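Local coordinates for protein possible galactose mutarotase (Streptomyces platensis subsp. rosaceus, PDB 4RNL) that is of unverified function but probably interconverts the alpha and beta anomers of galactose or a related aldose, at residues E11-L16 and A65-Y70; T20-W25 and R121-A126; R57-L62 and G188-G193; S192-G197 and G300-L305. All coordinates share one frame; numbering follows the deposited sequence.

Interaction 1: residues E11-L16 and A65-Y70; sequences EPFGTL and ADLASY
F13 and L67 pack together where the edge strand 7-15 of an antiparallel sheet, kinked here by a classic beta bulge, meets the first turn of the short helix 67-72. The two side chains lie aslant, with ring atom CE2 of F13 3.8 Å from CB of L67. The first torsion of F13 (chi1 -170°) sets CG anti to the backbone N and beside the carbonyl carbon. Ring atoms CE2 and CZ lie at the start of the helix, where CZ is 3.6 Å from A65 O, which sits at the ring edge near its plane; the weakly positive C-H rim suits a carbonyl oxygen. L67 CD2 lies against the backbone of G14 and T15, 3.7 Å from T15 N, and L16 CD2 packs beside its two methyl groups. Branched and apolar, leucine suits this place, since V22 of the adjacent strand touches both L16 and L67.

No direct hydrogen bond joins the segments; a water does so instead. It accepts from L67 N at 3.1 Å and donates to F13 O at 2.9 Å, standing over the centre of one face of the F13 ring.

Behind this first shell, the bulge has F13 and G14 both facing V22. G14 has a positive phi, at which a CB would crowd the carbonyl oxygen of F13. On the helix side D66 is the N-cap, its OD2 taking a weak, bent bond from S69 N. The S69 hydroxyl OG steadies the carboxylate, donating to the syn side of D66 OD1 at 2.7 Å.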
loop_
_atom_site.group_PDB
_atom_site.type_symbol
_atom_site.label_atom_id
_atom_site.label_comp_id
_atom_site.label_asym_id
_atom_site.label_seq_id
_atom_site.Cartn_x
_atom_site.Cartn_y
_atom_site.Cartn_z
ATOM N N GLU A 11 6.880 -16.430 14.191
ATOM C CA GLU A 11 7.203 -17.821 13.869
ATOM C C GLU A 11 7.785 -17.892 12.461
ATOM O O GLU A 11 7.541 -17.009 11.647
ATOM C CB GLU A 11 5.965 -18.723 13.976
ATOM C CG GLU A 11 5.289 -18.761 15.356
ATOM C CD GLU A 11 6.151 -19.380 16.455
ATOM O OE1 GLU A 11 7.191 -20.000 16.140
ATOM O OE2 GLU A 11 5.784 -19.242 17.644
ATOM N N PRO A 12 8.580 -18.939 12.175
ATOM C CA PRO A 12 9.084 -19.076 10.803
ATOM C C PRO A 12 7.911 -19.226 9.835
ATOM O O PRO A 12 6.903 -19.838 10.210
ATOM C CB PRO A 12 9.883 -20.382 10.854
ATOM C CG PRO A 12 10.304 -20.511 12.289
ATOM C CD PRO A 12 9.163 -19.938 13.091
ATOM N N PHE A 13 8.039 -18.680 8.628
ATOM C CA PHE A 13 6.976 -18.757 7.624
ATOM C C PHE A 13 7.438 -19.487 6.365
ATOM O O PHE A 13 6.634 -19.773 5.475
ATOM C CB PHE A 13 6.462 -17.356 7.266
ATOM C CG PHE A 13 5.205 -17.364 6.427
ATOM C CD1 PHE A 13 4.048 -17.977 6.897
ATOM C CD2 PHE A 13 5.178 -16.754 5.178
ATOM C CE1 PHE A 13 2.879 -17.991 6.132
ATOM C CE2 PHE A 13 4.015 -16.756 4.404
ATOM C CZ PHE A 13 2.863 -17.378 4.881
ATOM N N GLY A 14 8.733 -19.799 6.304
ATOM C CA GLY A 14 9.279 -20.633 5.243
ATOM C C GLY A 14 10.568 -20.058 4.692
ATOM O O GLY A 14 11.150 -19.159 5.291
ATOM N N THR A 15 11.018 -20.569 3.550
ATOM C CA THR A 15 12.219 -20.037 2.907
ATOM C C THR A 15 11.937 -19.691 1.453
ATOM O O THR A 15 11.198 -20.402 0.768
ATOM C CB THR A 15 13.368 -21.062 2.918
ATOM O OG1 THR A 15 12.952 -22.238 2.217
ATOM C CG2 THR A 15 13.743 -21.440 4.336
ATOM N N LEU A 16 12.540 -18.610 0.977
ATOM C CA LEU A 16 12.496 -18.280 -0.443
ATOM C C LEU A 16 13.296 -19.315 -1.213
ATOM O O LEU A 16 14.009 -20.127 -0.618
ATOM C CB LEU A 16 13.046 -16.869 -0.697
ATOM C CG LEU A 16 12.264 -15.726 -0.044
ATOM C CD1 LEU A 16 12.919 -14.384 -0.329
ATOM C CD2 LEU A 16 10.810 -15.734 -0.509
ATOM N N ALA A 65 -2.117 -18.156 1.445
ATOM C CA ALA A 65 -1.890 -18.924 2.662
ATOM C C ALA A 65 -0.411 -19.232 2.853
ATOM O O ALA A 65 0.041 -19.445 3.980
ATOM C CB ALA A 65 -2.700 -20.218 2.627
ATOM N N ASP A 66 0.340 -19.242 1.753
ATOM C CA ASP A 66 1.704 -19.765 1.774
ATOM C C ASP A 66 2.730 -18.829 1.143
ATOM O O ASP A 66 2.407 -18.053 0.246
ATOM C CB ASP A 66 1.748 -21.107 1.044
ATOM C CG ASP A 66 1.433 -20.971 -0.432
ATOM O OD1 ASP A 66 0.378 -20.384 -0.767
ATOM O OD2 ASP A 66 2.249 -21.443 -1.258
ATOM N N LEU A 67 3.976 -18.931 1.594
ATOM C CA LEU A 67 5.051 -18.083 1.091
ATOM C C LEU A 67 5.321 -18.300 -0.399
ATOM O O LEU A 67 5.531 -17.341 -1.139
ATOM C CB LEU A 67 6.334 -18.321 1.894
ATOM C CG LEU A 67 7.557 -17.517 1.446
ATOM C CD1 LEU A 67 7.276 -16.027 1.581
ATOM C CD2 LEU A 67 8.795 -17.918 2.253
ATOM N N ALA A 68 5.302 -19.559 -0.828
ATOM C CA ALA A 68 5.602 -19.918 -2.216
ATOM C C ALA A 68 4.734 -19.164 -3.219
ATOM O O ALA A 68 5.206 -18.769 -4.287
ATOM C CB ALA A 68 5.463 -21.420 -2.421
ATOM N N SER A 69 3.470 -18.954 -2.862
ATOM C CA SER A 69 2.537 -18.231 -3.724
ATOM C C SER A 69 2.961 -16.769 -3.883
ATOM O O SER A 69 2.895 -16.214 -4.980
ATOM C CB SER A 69 1.106 -18.324 -3.173
ATOM O OG SER A 69 0.552 -19.625 -3.353
ATOM N N TYR A 70 3.391 -16.143 -2.789
ATOM C CA TYR A 70 3.882 -14.765 -2.845
ATOM C C TYR A 70 5.154 -14.661 -3.675
ATOM O O TYR A 70 5.343 -13.700 -4.429
ATOM C CB TYR A 70 4.160 -14.211 -1.445
ATOM C CG TYR A 70 2.934 -13.804 -0.674
ATOM C CD1 TYR A 70 2.304 -12.590 -0.925
ATOM C CD2 TYR A 70 2.413 -14.624 0.315
ATOM C CE1 TYR A 70 1.172 -12.215 -0.208
ATOM C CE2 TYR A 70 1.293 -14.260 1.035
ATOM C CZ TYR A 70 0.673 -13.058 0.769
ATOM O OH TYR A 70 -0.451 -12.694 1.490
HETATM O O HOH W 1 4.368 -20.835 3.984
#

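Interaction 2: residues T20-W25 and R121-A126; sequences TRVDRW and RVVWDA
The indole of W25 meets A126 through its five-membered ring, with the methyl CB approaching obliquely, 3.4 Å from NE1 and 3.8 Å from CE2. Around the same indole, outside the two segments, V8 and R10 of the neighbouring strand and V133 of strand 132-139 add further contacts. Tryptophan offers a broad surface here, and an alanine is small enough to let the backbone of 125-129 come close to it.

At the other end of the contact, T20 and V123 reach toward each other tip to tip, CG2 to CG2 at 3.6 Å. Threonine serves two purposes: its methyl is anti to the backbone N and turns to the valine, while OG1 bonds to D18 OD1. The other methyl of V123, CG1, rests 3.9 Å from R21 O, and V22 CG2 gives V123 CG2 a looser contact at 4.2 Å. Valine, forked at CB, can meet both the threonine methyl and the strand backbone.

No hydrogen bond crosses; the join is van der Waals packing, between strand 21-28 with the T20 before it and the start of strand 125-129 with the loop leading into it. Such packing between separate antiparallel sheets is consistent with the large beta-sandwich (supersandwich) fold of the galactose mutarotase family.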
loop_
_atom_site.group_PDB
_atom_site.type_symbol
_atom_site.label_atom_id
_atom_site.label_comp_id
_atom_site.label_asym_id
_atom_site.label_seq_id
_atom_site.Cartn_x
_atom_site.Cartn_y
_atom_site.Cartn_z
ATOM N N THR A 20 16.627 -17.957 1.666
ATOM C CA THR A 20 16.481 -16.906 2.667
ATOM C C THR A 20 15.276 -17.176 3.559
ATOM O O THR A 20 14.168 -17.363 3.071
ATOM C CB THR A 20 16.301 -15.527 2.028
ATOM O OG1 THR A 20 17.363 -15.293 1.100
ATOM C CG2 THR A 20 16.328 -14.451 3.107
ATOM N N ARG A 21 15.490 -17.188 4.869
ATOM C CA ARG A 21 14.395 -17.446 5.799
ATOM C C ARG A 21 13.455 -16.250 5.938
ATOM O O ARG A 21 13.889 -15.102 5.968
ATOM C CB ARG A 21 14.945 -17.864 7.162
ATOM C CG ARG A 21 15.547 -19.259 7.153
ATOM C CD ARG A 21 15.879 -19.728 8.557
ATOM N NE ARG A 21 17.174 -19.230 9.012
ATOM C CZ ARG A 21 17.696 -19.497 10.205
ATOM N NH1 ARG A 21 17.025 -20.255 11.066
ATOM N NH2 ARG A 21 18.884 -19.009 10.539
ATOM N N VAL A 22 12.164 -16.540 6.016
ATOM C CA VAL A 22 11.136 -15.520 6.165
ATOM C C VAL A 22 10.344 -15.824 7.436
ATOM O O VAL A 22 10.015 -16.977 7.697
ATOM C CB VAL A 22 10.182 -15.525 4.943
ATOM C CG1 VAL A 22 9.017 -14.545 5.149
ATOM C CG2 VAL A 22 10.957 -15.203 3.666
ATOM N N ASP A 23 10.075 -14.793 8.234
ATOM C CA ASP A 23 9.280 -14.939 9.452
ATOM C C ASP A 23 7.909 -14.299 9.279
ATOM O O ASP A 23 7.745 -13.374 8.484
ATOM C CB ASP A 23 9.979 -14.260 10.635
ATOM C CG ASP A 23 11.099 -15.086 11.216
ATOM O OD1 ASP A 23 11.152 -16.314 10.974
ATOM O OD2 ASP A 23 11.928 -14.498 11.949
ATOM N N ARG A 24 6.924 -14.797 10.025
ATOM C CA ARG A 24 5.600 -14.169 10.074
ATOM C C ARG A 24 5.338 -13.620 11.474
ATOM O O ARG A 24 5.434 -14.347 12.461
ATOM C CB ARG A 24 4.488 -15.148 9.670
ATOM C CG ARG A 24 3.093 -14.507 9.686
ATOM C CD ARG A 24 2.050 -15.348 8.976
ATOM N NE ARG A 24 1.794 -16.616 9.661
ATOM C CZ ARG A 24 0.819 -17.460 9.333
ATOM N NH1 ARG A 24 0.010 -17.175 8.322
ATOM N NH2 ARG A 24 0.653 -18.593 10.012
ATOM N N TRP A 25 5.025 -12.333 11.560
ATOM C CA TRP A 25 4.729 -11.704 12.843
ATOM C C TRP A 25 3.228 -11.554 12.986
ATOM O O TRP A 25 2.550 -11.096 12.059
ATOM C CB TRP A 25 5.402 -10.333 12.914
ATOM C CG TRP A 25 6.897 -10.426 13.065
ATOM C CD1 TRP A 25 7.810 -10.733 12.089
ATOM C CD2 TRP A 25 7.651 -10.210 14.266
ATOM N NE1 TRP A 25 9.087 -10.713 12.617
ATOM C CE2 TRP A 25 9.013 -10.402 13.947
ATOM C CE3 TRP A 25 7.302 -9.882 15.581
ATOM C CZ2 TRP A 25 10.028 -10.274 14.901
ATOM C CZ3 TRP A 25 8.311 -9.748 16.522
ATOM C CH2 TRP A 25 9.658 -9.945 16.177
ATOM N N ARG A 121 9.938 -7.298 -2.763
ATOM C CA ARG A 121 10.523 -8.592 -3.120
ATOM C C ARG A 121 11.879 -8.825 -2.475
ATOM O O ARG A 121 12.693 -9.589 -2.994
ATOM C CB ARG A 121 10.651 -8.712 -4.644
ATOM C CG ARG A 121 9.318 -8.811 -5.373
ATOM C CD ARG A 121 9.103 -7.621 -6.282
ATOM N NE ARG A 121 7.812 -7.678 -6.969
ATOM C CZ ARG A 121 7.674 -7.686 -8.287
ATOM N NH1 ARG A 121 8.746 -7.621 -9.074
ATOM N NH2 ARG A 121 6.464 -7.733 -8.821
ATOM N N VAL A 122 12.126 -8.151 -1.352
ATOM C CA VAL A 122 13.344 -8.373 -0.579
ATOM C C VAL A 122 12.975 -8.654 0.876
ATOM O O VAL A 122 11.869 -8.313 1.322
ATOM C CB VAL A 122 14.303 -7.159 -0.652
ATOM C CG1 VAL A 122 14.740 -6.913 -2.090
ATOM C CG2 VAL A 122 13.632 -5.917 -0.091
ATOM N N VAL A 123 13.886 -9.287 1.608
ATOM C CA VAL A 123 13.626 -9.638 3.008
ATOM C C VAL A 123 14.153 -8.550 3.945
ATOM O O VAL A 123 15.285 -8.069 3.794
ATOM C CB VAL A 123 14.227 -11.007 3.373
ATOM C CG1 VAL A 123 13.993 -11.333 4.842
ATOM C CG2 VAL A 123 13.617 -12.100 2.507
ATOM N N TRP A 124 13.313 -8.158 4.900
ATOM C CA TRP A 124 13.631 -7.115 5.878
ATOM C C TRP A 124 14.012 -7.695 7.241
ATOM O O TRP A 124 13.497 -8.749 7.643
ATOM C CB TRP A 124 12.412 -6.191 6.038
ATOM C CG TRP A 124 12.105 -5.412 4.783
ATOM C CD1 TRP A 124 11.688 -5.907 3.584
ATOM C CD2 TRP A 124 12.217 -3.995 4.616
ATOM N NE1 TRP A 124 11.528 -4.881 2.675
ATOM C CE2 TRP A 124 11.844 -3.697 3.289
ATOM C CE3 TRP A 124 12.580 -2.949 5.469
ATOM C CZ2 TRP A 124 11.839 -2.395 2.788
ATOM C CZ3 TRP A 124 12.571 -1.650 4.970
ATOM C CH2 TRP A 124 12.204 -1.388 3.644
ATOM N N ASP A 125 14.924 -7.024 7.944
ATOM C CA ASP A 125 15.222 -7.369 9.338
ATOM C C ASP A 125 14.027 -6.948 10.173
ATOM O O ASP A 125 13.409 -5.931 9.890
ATOM C CB ASP A 125 16.457 -6.610 9.845
ATOM C CG ASP A 125 17.744 -7.083 9.211
ATOM O OD1 ASP A 125 17.773 -8.215 8.689
ATOM O OD2 ASP A 125 18.735 -6.320 9.250
ATOM N N ALA A 126 13.695 -7.724 11.196
ATOM C CA ALA A 126 12.540 -7.397 12.014
ATOM C C ALA A 126 12.891 -7.424 13.493
ATOM O O ALA A 126 13.701 -8.242 13.937
ATOM C CB ALA A 126 11.392 -8.380 11.736
#

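Interaction 3: residues R57-L62 and G188-G193; sequences RGQLAL and GGDGSG
Q59 and D190 approach aslant, the amide plane of the one turned 62° from the carboxylate plane of the other. Across that angle Q59 NE2 gives D190 OD1 a weak hydrogen bond of 3.1 Å, the N-H not pointing well at the oxygen. The amide is held more firmly from its own segment. NE2 donates to A61 O at 2.9 Å, close to the amide plane, while OE1 accepts from A61 N and also from V48 N on the adjacent strand. Glutamine suits the place because a bend at chi2 (-69°) folds its chain back and its amide both gives and takes.

For D190, S295 OG is the strongest polar partner, at OD1, and Y299 OH bonds to OD2, so several donors satisfy a buried acid and may favour its charged form. The L62 and D190 side chains slide past each other in opposite directions, with CD2 of L62 3.9 Å from the aspartate CB.

The backbones are joined by D190 N donating to Q59 O at 3.1 Å. G189 CA adds a C-H...O contact of 3.3 Å to the same oxygen; glycine fits because a side chain at its backbone angles would strike the preceding carbonyl. G189 O in turn accepts from S192 N and, at 2.7 Å, from S192 OG. The first closes the type I beta turn G189-S192, and the hydroxyl reinforces it. Through this turn the loop after strand 180-185 docks against the end of strand 57-59, the edge strand of the five-stranded antiparallel sheet.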
loop_
_atom_site.group_PDB
_atom_site.type_symbol
_atom_site.label_atom_id
_atom_site.label_comp_id
_atom_site.label_asym_id
_atom_site.label_seq_id
_atom_site.Cartn_x
_atom_site.Cartn_y
_atom_site.Cartn_z
ATOM N N ARG A 57 -15.434 -12.593 13.493
ATOM C CA ARG A 57 -14.157 -12.310 12.842
ATOM C C ARG A 57 -14.113 -12.862 11.409
ATOM O O ARG A 57 -14.617 -13.952 11.143
ATOM C CB ARG A 57 -13.017 -12.899 13.683
ATOM C CG ARG A 57 -11.635 -12.728 13.087
ATOM C CD ARG A 57 -10.554 -13.107 14.109
ATOM N NE ARG A 57 -10.211 -11.991 14.997
ATOM C CZ ARG A 57 -9.163 -11.972 15.818
ATOM N NH1 ARG A 57 -8.345 -13.015 15.882
ATOM N NH2 ARG A 57 -8.930 -10.903 16.575
ATOM N N GLY A 58 -13.524 -12.102 10.488
ATOM C CA GLY A 58 -13.356 -12.565 9.120
ATOM C C GLY A 58 -12.100 -11.985 8.498
ATOM O O GLY A 58 -11.692 -10.871 8.848
ATOM N N GLN A 59 -11.482 -12.735 7.587
ATOM C CA GLN A 59 -10.215 -12.312 6.963
ATOM C C GLN A 59 -10.534 -11.457 5.751
ATOM O O GLN A 59 -11.325 -11.869 4.895
ATOM C CB GLN A 59 -9.400 -13.541 6.545
ATOM C CG GLN A 59 -7.887 -13.289 6.452
ATOM C CD GLN A 59 -7.520 -12.367 5.300
ATOM O OE1 GLN A 59 -6.831 -11.360 5.491
ATOM N NE2 GLN A 59 -7.984 -12.706 4.095
ATOM N N LEU A 60 -9.922 -10.274 5.673
ATOM C CA LEU A 60 -10.331 -9.262 4.704
ATOM C C LEU A 60 -9.306 -8.961 3.611
ATOM O O LEU A 60 -9.656 -8.405 2.572
ATOM C CB LEU A 60 -10.657 -7.944 5.427
ATOM C CG LEU A 60 -11.515 -8.042 6.701
ATOM C CD1 LEU A 60 -11.751 -6.648 7.280
ATOM C CD2 LEU A 60 -12.847 -8.720 6.406
ATOM N N ALA A 61 -8.039 -9.287 3.839
ATOM C CA ALA A 61 -7.010 -8.871 2.870
ATOM C C ALA A 61 -6.822 -9.889 1.740
ATOM O O ALA A 61 -6.859 -11.091 1.983
ATOM C CB ALA A 61 -5.682 -8.615 3.584
ATOM N N LEU A 62 -6.629 -9.417 0.505
ATOM C CA LEU A 62 -6.264 -10.334 -0.571
ATOM C C LEU A 62 -4.853 -10.826 -0.297
ATOM O O LEU A 62 -3.958 -10.040 0.019
ATOM C CB LEU A 62 -6.321 -9.656 -1.949
ATOM C CG LEU A 62 -7.669 -9.094 -2.409
ATOM C CD1 LEU A 62 -7.625 -8.769 -3.899
ATOM C CD2 LEU A 62 -8.819 -10.050 -2.094
ATOM N N GLY A 188 -16.096 -7.570 3.103
ATOM C CA GLY A 188 -17.028 -8.681 3.256
ATOM C C GLY A 188 -16.301 -10.011 3.356
ATOM O O GLY A 188 -16.924 -11.068 3.514
ATOM N N GLY A 189 -14.975 -9.958 3.271
ATOM C CA GLY A 189 -14.143 -11.159 3.276
ATOM C C GLY A 189 -13.488 -11.381 1.922
ATOM O O GLY A 189 -14.126 -11.164 0.888
ATOM N N ASP A 190 -12.230 -11.826 1.909
ATOM C CA ASP A 190 -11.486 -11.932 0.647
ATOM C C ASP A 190 -12.088 -12.960 -0.299
ATOM O O ASP A 190 -11.854 -12.911 -1.504
ATOM C CB ASP A 190 -10.003 -12.252 0.888
ATOM C CG ASP A 190 -9.788 -13.654 1.395
ATOM O OD1 ASP A 190 -10.272 -13.961 2.511
ATOM O OD2 ASP A 190 -9.132 -14.464 0.691
ATOM N N GLY A 191 -12.870 -13.887 0.236
ATOM C CA GLY A 191 -13.492 -14.899 -0.605
ATOM C C GLY A 191 -14.929 -14.585 -0.977
ATOM O O GLY A 191 -15.623 -15.437 -1.534
ATOM N N SER A 192 -15.387 -13.368 -0.689
ATOM C CA SER A 192 -16.821 -13.061 -0.835
ATOM C C SER A 192 -17.234 -12.595 -2.225
ATOM O O SER A 192 -18.397 -12.251 -2.447
ATOM C CB SER A 192 -17.267 -12.022 0.202
ATOM O OG SER A 192 -16.608 -10.779 -0.017
ATOM N N GLY A 193 -16.295 -12.571 -3.162
ATOM C CA GLY A 193 -16.616 -12.145 -4.514
ATOM C C GLY A 193 -16.181 -10.712 -4.743
ATOM O O GLY A 193 -15.152 -10.289 -4.211
#

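Interaction 4: residues S192-G197 and G300-L305; sequences SGSAAG and GPAAGL
A195 N donates to A302 O in the shortest polar bond of this contact, 2.7 Å, with the N-H nearly straight and the donor almost in line with the carbonyl. The same oxygen also receives a C-H...O contact from S194 CA at 3.5 Å. A195 CB faces the partner segment and packs against L305, 3.7 Å from its CG, with both leucine methyls close by. The small methyl of alanine fits this buried place against L305 and G304.

S194 shapes its own loop: with OG anti to its backbone N (chi1 177°), the hydroxyl oxygen accepts from A196 N at 2.9 Å, forming an ST turn. OG also lies 3.7 Å from A302 CB. In the partner segment, G300 to A303 form a type II beta turn, in which P301 fits the second position well and A302 takes the third with a positive phi of 66°, where glycine or asparagine is more usual. G193 also has a positive phi, suiting glycine, and A303 O is taken by N186 ND2.

Two loops made mostly of glycine and alanine, with L305 adding apolar contact, thus approach closely enough for a direct backbone bond, which implies a contact set by one strong N-H...O bond and methyl packing, without charged groups.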
loop_
_atom_site.group_PDB
_atom_site.type_symbol
_atom_site.label_atom_id
_atom_site.label_comp_id
_atom_site.label_asym_id
_atom_site.label_seq_id
_atom_site.Cartn_x
_atom_site.Cartn_y
_atom_site.Cartn_z
ATOM N N SER A 192 -15.387 -13.368 -0.689
ATOM C CA SER A 192 -16.821 -13.061 -0.835
ATOM C C SER A 192 -17.234 -12.595 -2.225
ATOM O O SER A 192 -18.397 -12.251 -2.447
ATOM C CB SER A 192 -17.267 -12.022 0.202
ATOM O OG SER A 192 -16.608 -10.779 -0.017
ATOM N N GLY A 193 -16.295 -12.571 -3.162
ATOM C CA GLY A 193 -16.616 -12.145 -4.514
ATOM C C GLY A 193 -16.181 -10.712 -4.743
ATOM O O GLY A 193 -15.152 -10.289 -4.211
ATOM N N SER A 194 -16.949 -9.962 -5.533
ATOM C CA SER A 194 -16.547 -8.597 -5.889
ATOM C C SER A 194 -16.637 -7.619 -4.723
ATOM O O SER A 194 -17.521 -7.726 -3.868
ATOM C CB SER A 194 -17.381 -8.075 -7.061
ATOM O OG SER A 194 -17.034 -6.726 -7.355
ATOM N N ALA A 195 -15.714 -6.661 -4.694
ATOM C CA ALA A 195 -15.786 -5.570 -3.726
ATOM C C ALA A 195 -16.382 -4.305 -4.354
ATOM O O ALA A 195 -16.363 -3.237 -3.749
ATOM C CB ALA A 195 -14.392 -5.285 -3.154
ATOM N N ALA A 196 -16.929 -4.418 -5.564
ATOM C CA ALA A 196 -17.378 -3.212 -6.280
ATOM C C ALA A 196 -18.639 -2.609 -5.660
ATOM O O ALA A 196 -18.980 -1.454 -5.936
ATOM C CB ALA A 196 -17.586 -3.494 -7.766
ATOM N N GLY A 197 -19.323 -3.398 -4.826
ATOM C CA GLY A 197 -20.481 -2.924 -4.089
ATOM C C GLY A 197 -20.137 -2.124 -2.839
ATOM O O GLY A 197 -21.027 -1.507 -2.236
ATOM N N GLY A 300 -11.310 -13.152 -8.593
ATOM C CA GLY A 300 -11.696 -12.570 -9.872
ATOM C C GLY A 300 -11.434 -11.072 -9.873
ATOM O O GLY A 300 -10.969 -10.525 -8.874
ATOM N N PRO A 301 -11.722 -10.393 -10.998
ATOM C CA PRO A 301 -11.528 -8.938 -11.043
ATOM C C PRO A 301 -12.337 -8.257 -9.942
ATOM O O PRO A 301 -13.457 -8.697 -9.654
ATOM C CB PRO A 301 -12.056 -8.551 -12.436
ATOM C CG PRO A 301 -12.940 -9.707 -12.855
ATOM C CD PRO A 301 -12.296 -10.922 -12.246
ATOM N N ALA A 302 -11.744 -7.249 -9.307
ATOM C CA ALA A 302 -12.371 -6.498 -8.215
ATOM C C ALA A 302 -12.611 -7.321 -6.942
ATOM O O ALA A 302 -13.471 -6.979 -6.129
ATOM C CB ALA A 302 -13.660 -5.817 -8.685
ATOM N N ALA A 303 -11.831 -8.379 -6.752
ATOM C CA ALA A 303 -11.977 -9.218 -5.553
ATOM C C ALA A 303 -11.669 -8.415 -4.304
ATOM O O ALA A 303 -12.182 -8.710 -3.226
ATOM C CB ALA A 303 -11.065 -10.441 -5.636
ATOM N N GLY A 304 -10.833 -7.390 -4.457
ATOM C CA GLY A 304 -10.492 -6.484 -3.371
ATOM C C GLY A 304 -10.114 -5.119 -3.922
ATOM O O GLY A 304 -9.940 -4.969 -5.133
ATOM N N LEU A 305 -9.997 -4.125 -3.042
ATOM C CA LEU A 305 -9.695 -2.758 -3.459
ATOM C C LEU A 305 -8.432 -2.318 -2.768
ATOM O O LEU A 305 -8.305 -2.476 -1.552
ATOM C CB LEU A 305 -10.819 -1.810 -3.038
ATOM C CG LEU A 305 -12.220 -2.274 -3.417
ATOM C CD1 LEU A 305 -13.272 -1.395 -2.759
ATOM C CD2 LEU A 305 -12.364 -2.266 -4.931
#

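From the N terminus, strand 7-15 opens interaction 1, which closes on the helix at 65-70. Strand 21-28, its neighbour in the sheet, opens interaction 2 before that closure and ends it at 121-126, so the two cross. Interaction 3 starts at 57-62, within both of these loops, but closes far beyond them at 188-193, crossing each. Interaction 4 begins where it ends, sharing S192 and G193, and closes at 300-305. Interactions 1 and 2 touch through backbone bonding between their strands; interactions 3 and 4 touch where L62 meets A303 and G304. One pair joins the first strands to the helix and the nine-stranded sheet, the other ties strand 57-59 to later loops.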